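Local structure of putative glycerophosphodiester phosphodiesterase (Galdieria sulphuraria, 2O55) at residues Pro7-His12 / Arg35-Ile40; Arg13-Glu18 / Tyr245-Met250; Val217-Ile222 / Asp239-Asn244. The protein is a putative member of the glycerophosphoryl diester phosphodiesterase family, built on a TIM-barrel fold. One frame throughout, in Å; residues are numbered along the deposited sequence.

Contact 1: Pro7-His12 / Arg35-Ile40; sequences PKIVGH and RNIPYI
Ile37 reaches the first strand with the tip of its side chain, CD1 lying 3.6 Å from Gly11 N and about as close to Gly11 CA. Its chi1 (87°) puts CG1 between the backbone N and the carbonyl carbon, and chi2 then turns CD1 onto the backbone of Gly11, near the CG2 of Ile9. Pro38 follows, its CG and CD both against the carbonyl oxygen of Ile9, CD at 3.7 Å. At Tyr39 the same oxygen is met again, now by the CB of the tyrosine at 3.4 Å, and it lies at the edge of the phenol ring, near the ring plane. Farther round that edge the aliphatic CD of Lys8 approaches Tyr39 CE1 at 4.1 Å, while Val10 CG2 packs on Tyr39 CB at 3.7 Å. Here the two segments become parallel neighbours, strands 8-12 and 39-46 of a beta-alpha-beta unit whose helix 26-34 connects them, and the pair forms part of the closed sheet of the TIM barrel. Val10 and Tyr39 share one face of it, and Val10 also touches Asn112 and Cys242 there. The pairing is made by Gly11 N, which donates to Tyr39 O at 2.8 Å; the N-H points almost straight at the oxygen (176°), although the donor stands above the carbonyl plane. Val10 CA adds a C-H...O contact to this oxygen. Ile40 turns to the other face, and its CA carries a second such contact, to Gly11 O at 3.4 Å. Val10 CG1 lies 3.7 Å from Ile40 C, whereas the side chain of Ile40 runs on toward Leu109 and Leu111.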
loop_
_atom_site.group_PDB
_atom_site.type_symbol
_atom_site.label_atom_id
_atom_site.label_comp_id
_atom_site.label_asym_id
_atom_site.label_seq_id
_atom_site.Cartn_x
_atom_site.Cartn_y
_atom_site.Cartn_z
ATOM N N PRO A 7 -6.427 15.176 -6.607
ATOM C CA PRO A 7 -5.968 14.046 -5.785
ATOM C C PRO A 7 -4.494 13.786 -6.024
ATOM O O PRO A 7 -3.980 14.128 -7.083
ATOM C CB PRO A 7 -6.804 12.861 -6.295
ATOM C CG PRO A 7 -7.802 13.445 -7.309
ATOM C CD PRO A 7 -7.167 14.717 -7.793
ATOM N N LYS A 8 -3.814 13.199 -5.053
ATOM C CA LYS A 8 -2.406 12.857 -5.235
ATOM C C LYS A 8 -2.247 11.402 -5.691
ATOM O O LYS A 8 -3.093 10.563 -5.367
ATOM C CB LYS A 8 -1.640 13.110 -3.940
ATOM C CG LYS A 8 -1.569 14.569 -3.556
ATOM C CD LYS A 8 -1.124 14.737 -2.142
ATOM C CE LYS A 8 -1.053 16.204 -1.826
ATOM N NZ LYS A 8 -1.946 16.463 -0.646
ATOM N N ILE A 9 -1.181 11.107 -6.435
ATOM C CA ILE A 9 -0.966 9.753 -6.968
ATOM C C ILE A 9 -0.326 8.838 -5.930
ATOM O O ILE A 9 0.663 9.206 -5.301
ATOM C CB ILE A 9 -0.023 9.721 -8.205
ATOM C CG1 ILE A 9 -0.203 10.933 -9.120
ATOM C CG2 ILE A 9 -0.177 8.431 -8.970
ATOM C CD1 ILE A 9 -1.572 11.099 -9.635
ATOM N N VAL A 10 -0.877 7.637 -5.766
ATOM C CA VAL A 10 -0.166 6.576 -5.056
ATOM C C VAL A 10 0.262 5.513 -6.063
ATOM O O VAL A 10 -0.590 4.921 -6.736
ATOM C CB VAL A 10 -1.025 5.916 -3.980
ATOM C CG1 VAL A 10 -0.199 4.893 -3.265
ATOM C CG2 VAL A 10 -1.512 6.938 -3.001
ATOM N N GLY A 11 1.566 5.272 -6.177
ATOM C CA GLY A 11 2.082 4.258 -7.103
ATOM C C GLY A 11 1.833 2.839 -6.611
ATOM O O GLY A 11 2.512 2.371 -5.687
ATOM N N HIS A 12 0.861 2.159 -7.226
ATOM C CA HIS A 12 0.471 0.818 -6.820
ATOM C C HIS A 12 1.600 -0.179 -7.073
ATOM O O HIS A 12 1.984 -0.420 -8.213
ATOM C CB HIS A 12 -0.823 0.370 -7.515
ATOM C CG HIS A 12 -1.533 -0.750 -6.801
ATOM N ND1 HIS A 12 -2.740 -1.267 -7.229
ATOM C CD2 HIS A 12 -1.214 -1.437 -5.675
ATOM C CE1 HIS A 12 -3.124 -2.230 -6.411
ATOM N NE2 HIS A 12 -2.216 -2.354 -5.459
ATOM N N ARG A 35 10.409 10.058 -11.218
ATOM C CA ARG A 35 9.290 10.675 -11.954
ATOM C C ARG A 35 8.490 11.629 -11.059
ATOM O O ARG A 35 7.414 12.096 -11.433
ATOM C CB ARG A 35 8.380 9.588 -12.523
ATOM C CG ARG A 35 9.107 8.596 -13.411
ATOM C CD ARG A 35 9.017 9.016 -14.848
ATOM N NE ARG A 35 9.826 8.194 -15.741
ATOM C CZ ARG A 35 9.345 7.571 -16.809
ATOM N NH1 ARG A 35 8.057 7.666 -17.114
ATOM N NH2 ARG A 35 10.154 6.861 -17.576
ATOM N N ASN A 36 9.042 11.888 -9.874
ATOM C CA ASN A 36 8.472 12.779 -8.854
ATOM C C ASN A 36 7.008 12.439 -8.421
ATOM O O ASN A 36 6.168 13.340 -8.283
ATOM C CB ASN A 36 8.685 14.281 -9.231
ATOM C CG ASN A 36 10.214 14.711 -9.312
ATOM O OD1 ASN A 36 10.945 14.624 -8.330
ATOM N ND2 ASN A 36 10.648 15.221 -10.477
ATOM N N ILE A 37 6.716 11.148 -8.191
ATOM C CA ILE A 37 5.365 10.737 -7.714
ATOM C C ILE A 37 5.263 10.515 -6.180
ATOM O O ILE A 37 5.940 9.670 -5.621
ATOM C CB ILE A 37 4.690 9.556 -8.550
ATOM C CG1 ILE A 37 5.098 8.196 -8.038
ATOM C CG2 ILE A 37 4.921 9.646 -10.087
ATOM C CD1 ILE A 37 3.930 7.285 -7.965
ATOM N N PRO A 38 4.375 11.261 -5.509
ATOM C CA PRO A 38 4.577 11.549 -4.091
ATOM C C PRO A 38 4.445 10.377 -3.138
ATOM O O PRO A 38 5.018 10.433 -2.053
ATOM C CB PRO A 38 3.505 12.606 -3.789
ATOM C CG PRO A 38 2.467 12.377 -4.777
ATOM C CD PRO A 38 3.121 11.843 -6.018
ATOM N N TYR A 39 3.696 9.348 -3.532
ATOM C CA TYR A 39 3.392 8.184 -2.683
ATOM C C TYR A 39 3.574 6.887 -3.432
ATOM O O TYR A 39 3.346 6.855 -4.645
ATOM C CB TYR A 39 1.926 8.195 -2.271
ATOM C CG TYR A 39 1.571 9.221 -1.243
ATOM C CD1 TYR A 39 1.001 10.429 -1.607
ATOM C CD2 TYR A 39 1.782 8.972 0.091
ATOM C CE1 TYR A 39 0.665 11.375 -0.657
ATOM C CE2 TYR A 39 1.467 9.909 1.043
ATOM C CZ TYR A 39 0.906 11.106 0.669
ATOM O OH TYR A 39 0.594 12.020 1.646
ATOM N N ILE A 40 3.952 5.817 -2.729
ATOM C CA ILE A 40 3.756 4.478 -3.281
ATOM C C ILE A 40 3.070 3.564 -2.272
ATOM O O ILE A 40 3.145 3.774 -1.051
ATOM C CB ILE A 40 5.049 3.811 -3.802
ATOM C CG1 ILE A 40 6.053 3.586 -2.670
ATOM C CG2 ILE A 40 5.668 4.578 -4.987
ATOM C CD1 ILE A 40 5.915 2.207 -1.993
#

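Contact 2: Arg13-Glu18 / Tyr245-Met250; sequences RGVGKE and YPFGLM. With SO4 (sulfate ion), chain B.
Glu18 OE2 is gripped by two amides in the first turn of helix 246-253. Gly248 N donates to it at 3.2 Å with an N-H...O angle of 155°, and approaches the oxygen nearly on the line of its C-O bond; Phe247 N makes a weak, bent bond at 3.0 Å. A kink at chi2 (-85°) turns the Glu18 CD back toward the helix start. There the carboxylate lies nearly parallel to the Phe247 ring plane, 19° apart, with OE2 close to Phe247 CB. Against Tyr245, the N-cap residue, the carboxylate stands almost perpendicular, and OE1 meets the ring edge at CD2, 3.5 Å away. Lys17 crosses the other end of the same phenol: its CB is 3.5 Å from Tyr245 OH, and both the hydroxyl and Lys17 NZ continue to OD1 of Asp224. The backbone of Glu18 is set by the type II' turn Val15-Glu18, closed by Glu18 N to Val15 O at 3.2 Å, with Gly16 supplying the positive phi. At the first residue of the turn, Val15 CG1 packs on Phe247 CZ at 3.8 Å and Pro246 CD rests 3.7 Å from Val15 O. The loop is the one that follows strand 8-12 of the TIM barrel. At its beginning Arg13 NH2 donates to O3 of a sulfate ion at 2.9 Å, while NH1 is salt-bridged to Glu23. Trp218 and His56 also hold this ion, which probably came from the crystallisation liquor. With its anionic oxygen at the start of a helix, Glu18 probably gains from the helix dipole as well as from the two amides, so the interaction would favour the charged carboxylate and tie the loop to the C-terminal helix.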
loop_
_atom_site.group_PDB
_atom_site.type_symbol
_atom_site.label_atom_id
_atom_site.label_comp_id
_atom_site.label_asym_id
_atom_site.label_seq_id
_atom_site.Cartn_x
_atom_site.Cartn_y
_atom_site.Cartn_z
ATOM N N ARG A 13 2.129 -0.738 -5.985
ATOM C CA ARG A 13 3.286 -1.633 -6.009
ATOM C C ARG A 13 4.480 -1.026 -6.741
ATOM O O ARG A 13 5.312 -1.740 -7.300
ATOM C CB ARG A 13 2.890 -3.001 -6.573
ATOM C CG ARG A 13 1.790 -3.664 -5.781
ATOM C CD ARG A 13 1.510 -5.024 -6.321
ATOM N NE ARG A 13 0.132 -5.413 -6.049
ATOM C CZ ARG A 13 -0.510 -6.396 -6.675
ATOM N NH1 ARG A 13 0.113 -7.076 -7.616
ATOM N NH2 ARG A 13 -1.773 -6.692 -6.370
ATOM N N GLY A 14 4.553 0.302 -6.710
ATOM C CA GLY A 14 5.551 1.072 -7.444
ATOM C C GLY A 14 4.974 1.688 -8.712
ATOM O O GLY A 14 3.958 2.388 -8.682
ATOM N N VAL A 15 5.628 1.433 -9.837
ATOM C CA VAL A 15 5.192 1.976 -11.111
ATOM C C VAL A 15 3.973 1.218 -11.588
ATOM O O VAL A 15 3.537 1.368 -12.726
ATOM C CB VAL A 15 6.277 1.849 -12.180
ATOM C CG1 VAL A 15 7.524 2.586 -11.754
ATOM C CG2 VAL A 15 6.564 0.375 -12.469
ATOM N N GLY A 16 3.433 0.379 -10.718
ATOM C CA GLY A 16 2.202 -0.334 -11.033
ATOM C C GLY A 16 2.330 -1.158 -12.293
ATOM O O GLY A 16 3.357 -1.809 -12.507
ATOM N N LYS A 17 1.288 -1.106 -13.128
ATOM C CA LYS A 17 1.209 -1.913 -14.356
ATOM C C LYS A 17 1.865 -1.245 -15.572
ATOM O O LYS A 17 1.684 -1.706 -16.700
ATOM C CB LYS A 17 -0.246 -2.321 -14.665
ATOM C CG LYS A 17 -0.704 -3.550 -13.898
ATOM C CD LYS A 17 -2.185 -3.810 -14.026
ATOM C CE LYS A 17 -2.472 -4.864 -15.047
ATOM N NZ LYS A 17 -3.909 -5.236 -14.965
ATOM N N GLU A 18 2.619 -0.166 -15.356
ATOM C CA GLU A 18 3.366 0.435 -16.462
ATOM C C GLU A 18 4.434 -0.577 -16.921
ATOM O O GLU A 18 4.781 -1.521 -16.181
ATOM C CB GLU A 18 3.992 1.787 -16.077
ATOM C CG GLU A 18 3.033 2.816 -15.451
ATOM C CD GLU A 18 2.232 3.678 -16.444
ATOM O OE1 GLU A 18 2.115 3.355 -17.649
ATOM O OE2 GLU A 18 1.693 4.705 -15.989
ATOM N N TYR A 245 -1.600 2.821 -13.184
ATOM C CA TYR A 245 -0.882 3.583 -14.188
ATOM C C TYR A 245 -0.572 4.995 -13.703
ATOM O O TYR A 245 -1.135 5.958 -14.217
ATOM C CB TYR A 245 -1.686 3.608 -15.479
ATOM C CG TYR A 245 -1.860 2.220 -16.015
ATOM C CD1 TYR A 245 -2.918 1.416 -15.572
ATOM C CD2 TYR A 245 -0.934 1.686 -16.938
ATOM C CE1 TYR A 245 -3.064 0.131 -16.045
ATOM C CE2 TYR A 245 -1.070 0.406 -17.421
ATOM C CZ TYR A 245 -2.139 -0.373 -16.969
ATOM O OH TYR A 245 -2.282 -1.666 -17.420
ATOM N N PRO A 246 0.339 5.125 -12.721
ATOM C CA PRO A 246 0.660 6.450 -12.158
ATOM C C PRO A 246 1.147 7.495 -13.197
ATOM O O PRO A 246 0.772 8.686 -13.118
ATOM C CB PRO A 246 1.760 6.142 -11.127
ATOM C CG PRO A 246 2.249 4.768 -11.446
ATOM C CD PRO A 246 1.126 4.048 -12.089
ATOM N N PHE A 247 1.964 7.054 -14.158
ATOM C CA PHE A 247 2.502 7.948 -15.177
ATOM C C PHE A 247 1.378 8.467 -16.085
ATOM O O PHE A 247 1.363 9.654 -16.449
ATOM C CB PHE A 247 3.654 7.280 -15.946
ATOM C CG PHE A 247 4.787 6.801 -15.051
ATOM C CD1 PHE A 247 5.680 5.829 -15.487
ATOM C CD2 PHE A 247 4.950 7.317 -13.744
ATOM C CE1 PHE A 247 6.718 5.393 -14.654
ATOM C CE2 PHE A 247 5.986 6.877 -12.900
ATOM C CZ PHE A 247 6.860 5.913 -13.356
ATOM N N GLY A 248 0.424 7.590 -16.410
ATOM C CA GLY A 248 -0.792 7.986 -17.117
ATOM C C GLY A 248 -1.644 8.928 -16.283
ATOM O O GLY A 248 -2.179 9.926 -16.792
ATOM N N LEU A 249 -1.764 8.613 -14.998
ATOM C CA LEU A 249 -2.519 9.434 -14.077
ATOM C C LEU A 249 -1.889 10.808 -13.950
ATOM O O LEU A 249 -2.608 11.809 -14.013
ATOM C CB LEU A 249 -2.647 8.762 -12.703
ATOM C CG LEU A 249 -3.466 9.487 -11.626
ATOM C CD1 LEU A 249 -4.694 10.144 -12.207
ATOM C CD2 LEU A 249 -3.893 8.547 -10.530
HETATM N N MSE A 250 -0.565 10.865 -13.778
HETATM C CA MSE A 250 0.143 12.140 -13.713
HETATM C C MSE A 250 -0.073 12.942 -14.998
HETATM O O MSE A 250 -0.404 14.129 -14.948
HETATM C CB MSE A 250 1.632 11.909 -13.527
HETATM C CG MSE A 250 2.245 12.554 -12.262
HETATM SE SE MSE A 250 1.697 14.404 -11.703
HETATM C CE MSE A 250 3.226 14.833 -10.290
HETATM S S SO4 B . -4.920 -5.845 -5.015
HETATM O O1 SO4 B . -6.219 -5.203 -5.088
HETATM O O2 SO4 B . -4.999 -7.030 -5.845
HETATM O O3 SO4 B . -3.928 -4.983 -5.621
HETATM O O4 SO4 B . -4.500 -6.142 -3.642
#

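Contact 3: Val217-Ile222 / Asp239-Asn244; sequences VWMPWI and DLICSN. With SO4 (sulfate ion), chain B.
Cys242 lays its sulfur over one face of the Trp218 indole, SG standing 4.5 Å from the centroid of the six-membered ring and shifted toward the rim, with CE3 as its nearest ring atom. Trp218 and Cys242 are paired in the parallel strands and so share a face of the sheet; with CG and SG both anti to the backbone N, the sulfur lies over the ring. The indole edge points elsewhere: Trp218 NE1 donates to sulfate O1 at 2.9 Å, almost straight at 173°. Met219, a selenomethionine, starts beside the backbone of the partner strand and bends at chi2, and its CE crosses to Ile241 CG2 at 4.0 Å. The backbones of strands 214-218 and 240-243 are joined by Val217 N to Leu240 O at 2.9 Å, Cys242 N to Val217 O, and Met219 N to Cys242 O at 3.1 Å. They are consecutive strands of the TIM barrel, linked through helix 227-236. Beyond their ends Asn244 takes over the pairing: ND2 donates to Pro220 O at 2.8 Å, the acceptor lying close to the amide plane, and the same nitrogen also binds Phe223 O. Its amide is turned 62° against the Trp221 indole, whose CE3 comes to 4.0 Å from OD1. With OD1 bonded to His12 ND1, both ends of this buried amide are engaged and its rotation is probably fixed. Trp221 N adds a weak bond to sulfate O3. Together with Arg13 and His56, the indole and backbone N-H groups thus bind an anion at the C-terminal ends of the strands, where TIM barrels carry their active sites, which is consistent with a pocket suited to negatively charged groups.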
loop_
_atom_site.group_PDB
_atom_site.type_symbol
_atom_site.label_atom_id
_atom_site.label_comp_id
_atom_site.label_asym_id
_atom_site.label_seq_id
_atom_site.Cartn_x
_atom_site.Cartn_y
_atom_site.Cartn_z
ATOM N N VAL A 217 -8.943 6.177 -3.470
ATOM C CA VAL A 217 -9.443 5.171 -4.404
ATOM C C VAL A 217 -8.379 4.107 -4.639
ATOM O O VAL A 217 -7.185 4.404 -4.871
ATOM C CB VAL A 217 -9.816 5.770 -5.753
ATOM C CG1 VAL A 217 -10.367 4.686 -6.654
ATOM C CG2 VAL A 217 -10.839 6.865 -5.565
ATOM N N TRP A 218 -8.830 2.866 -4.589
ATOM C CA TRP A 218 -7.961 1.722 -4.751
ATOM C C TRP A 218 -8.308 1.033 -6.073
ATOM O O TRP A 218 -9.472 0.674 -6.306
ATOM C CB TRP A 218 -8.146 0.786 -3.549
ATOM C CG TRP A 218 -7.307 -0.445 -3.579
ATOM C CD1 TRP A 218 -7.552 -1.599 -4.284
ATOM C CD2 TRP A 218 -6.091 -0.669 -2.856
ATOM N NE1 TRP A 218 -6.564 -2.522 -4.038
ATOM C CE2 TRP A 218 -5.656 -1.979 -3.165
ATOM C CE3 TRP A 218 -5.327 0.107 -1.962
ATOM C CZ2 TRP A 218 -4.488 -2.524 -2.625
ATOM C CZ3 TRP A 218 -4.162 -0.448 -1.416
ATOM C CH2 TRP A 218 -3.759 -1.742 -1.755
HETATM N N MSE A 219 -7.313 0.873 -6.951
HETATM C CA MSE A 219 -7.509 0.076 -8.177
HETATM C C MSE A 219 -6.933 -1.326 -7.982
HETATM O O MSE A 219 -5.734 -1.474 -7.803
HETATM C CB MSE A 219 -6.875 0.749 -9.402
HETATM C CG MSE A 219 -7.209 2.226 -9.572
HETATM SE SE MSE A 219 -9.078 2.587 -9.958
HETATM C CE MSE A 219 -8.894 4.427 -10.440
ATOM N N PRO A 220 -7.786 -2.367 -8.012
ATOM C CA PRO A 220 -7.217 -3.706 -7.893
ATOM C C PRO A 220 -6.215 -3.937 -9.005
ATOM O O PRO A 220 -6.266 -3.278 -10.035
ATOM C CB PRO A 220 -8.420 -4.625 -8.101
ATOM C CG PRO A 220 -9.607 -3.806 -7.809
ATOM C CD PRO A 220 -9.253 -2.400 -8.173
ATOM N N TRP A 221 -5.300 -4.864 -8.805
ATOM C CA TRP A 221 -4.361 -5.155 -9.847
ATOM C C TRP A 221 -5.107 -5.606 -11.117
ATOM O O TRP A 221 -4.744 -5.218 -12.240
ATOM C CB TRP A 221 -3.389 -6.216 -9.358
ATOM C CG TRP A 221 -2.138 -6.286 -10.143
ATOM C CD1 TRP A 221 -1.793 -7.252 -11.047
ATOM C CD2 TRP A 221 -1.057 -5.351 -10.114
ATOM N NE1 TRP A 221 -0.559 -6.978 -11.581
ATOM C CE2 TRP A 221 -0.080 -5.816 -11.024
ATOM C CE3 TRP A 221 -0.818 -4.161 -9.413
ATOM C CZ2 TRP A 221 1.129 -5.132 -11.246
ATOM C CZ3 TRP A 221 0.390 -3.476 -9.640
ATOM C CH2 TRP A 221 1.343 -3.969 -10.549
ATOM N N ILE A 222 -6.171 -6.392 -10.939
ATOM C CA ILE A 222 -6.975 -6.890 -12.075
ATOM C C ILE A 222 -7.418 -5.787 -13.060
ATOM O O ILE A 222 -7.652 -6.065 -14.227
ATOM C CB ILE A 222 -8.224 -7.774 -11.611
ATOM C CG1 ILE A 222 -8.804 -8.587 -12.788
ATOM C CG2 ILE A 222 -9.311 -6.923 -10.922
ATOM C CD1 ILE A 222 -9.932 -9.586 -12.413
ATOM N N ASP A 239 -9.099 12.027 -2.226
ATOM C CA ASP A 239 -7.819 12.656 -1.872
ATOM C C ASP A 239 -6.620 12.011 -2.555
ATOM O O ASP A 239 -5.659 12.688 -2.911
ATOM C CB ASP A 239 -7.647 12.634 -0.360
ATOM C CG ASP A 239 -8.779 13.351 0.345
ATOM O OD1 ASP A 239 -8.914 14.599 0.181
ATOM O OD2 ASP A 239 -9.558 12.668 1.039
ATOM N N LEU A 240 -6.676 10.694 -2.735
ATOM C CA LEU A 240 -5.557 9.971 -3.323
ATOM C C LEU A 240 -6.120 8.911 -4.248
ATOM O O LEU A 240 -7.292 8.509 -4.132
ATOM C CB LEU A 240 -4.647 9.352 -2.251
ATOM C CG LEU A 240 -3.985 10.238 -1.159
ATOM C CD1 LEU A 240 -4.729 10.269 0.179
ATOM C CD2 LEU A 240 -2.598 9.779 -0.904
ATOM N N ILE A 241 -5.304 8.501 -5.213
ATOM C CA ILE A 241 -5.686 7.435 -6.124
ATOM C C ILE A 241 -4.561 6.446 -6.215
ATOM O O ILE A 241 -3.448 6.794 -6.651
ATOM C CB ILE A 241 -5.982 7.943 -7.520
ATOM C CG1 ILE A 241 -7.121 8.970 -7.455
ATOM C CG2 ILE A 241 -6.287 6.737 -8.435
ATOM C CD1 ILE A 241 -7.493 9.571 -8.745
ATOM N N CYS A 242 -4.845 5.225 -5.779
ATOM C CA CYS A 242 -3.864 4.184 -5.859
ATOM C C CYS A 242 -4.032 3.561 -7.235
ATOM O O CYS A 242 -4.860 2.659 -7.430
ATOM C CB CYS A 242 -4.058 3.175 -4.731
ATOM S SG CYS A 242 -2.668 2.038 -4.531
ATOM N N SER A 243 -3.229 4.063 -8.177
ATOM C CA SER A 243 -3.346 3.783 -9.611
ATOM C C SER A 243 -2.410 2.695 -10.101
ATOM O O SER A 243 -1.289 2.570 -9.624
ATOM C CB SER A 243 -3.036 5.058 -10.392
ATOM O OG SER A 243 -3.155 4.854 -11.793
ATOM N N ASN A 244 -2.866 1.923 -11.078
ATOM C CA ASN A 244 -2.017 0.935 -11.728
ATOM C C ASN A 244 -1.254 1.575 -12.871
ATOM O O ASN A 244 -0.364 0.959 -13.460
ATOM C CB ASN A 244 -2.846 -0.231 -12.242
ATOM C CG ASN A 244 -3.638 -0.922 -11.137
ATOM O OD1 ASN A 244 -3.200 -1.022 -9.986
ATOM N ND2 ASN A 244 -4.813 -1.420 -11.491
HETATM S S SO4 B . -4.920 -5.845 -5.015
HETATM O O1 SO4 B . -6.219 -5.203 -5.088
HETATM O O2 SO4 B . -4.999 -7.030 -5.845
HETATM O O3 SO4 B . -3.928 -4.983 -5.621
HETATM O O4 SO4 B . -4.500 -6.142 -3.642
#

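Overall arrangement
From the N terminus, strand 8-12 is followed by the loop 13-18, helix 26-34 and strand 39-46, and contact 1 closes this first beta-alpha-beta unit. Contact 2 opens inside that span, at the loop, and closes only at 245-250, so the two cross. Contact 3 is nested within the long loop of contact 2 and lies wholly after contact 1; it closes the last beta-alpha-beta unit. Strands 8-12 and 240-243 are neighbours, which seals the barrel between first and last strands, with Val10 N bonded to Ile241 O. Ile9 packs on Pro246 and Leu249 of the final helix, while Lys17 meets Asn244 and Trp221. Contacts 2 and 3 share the sulfate ion.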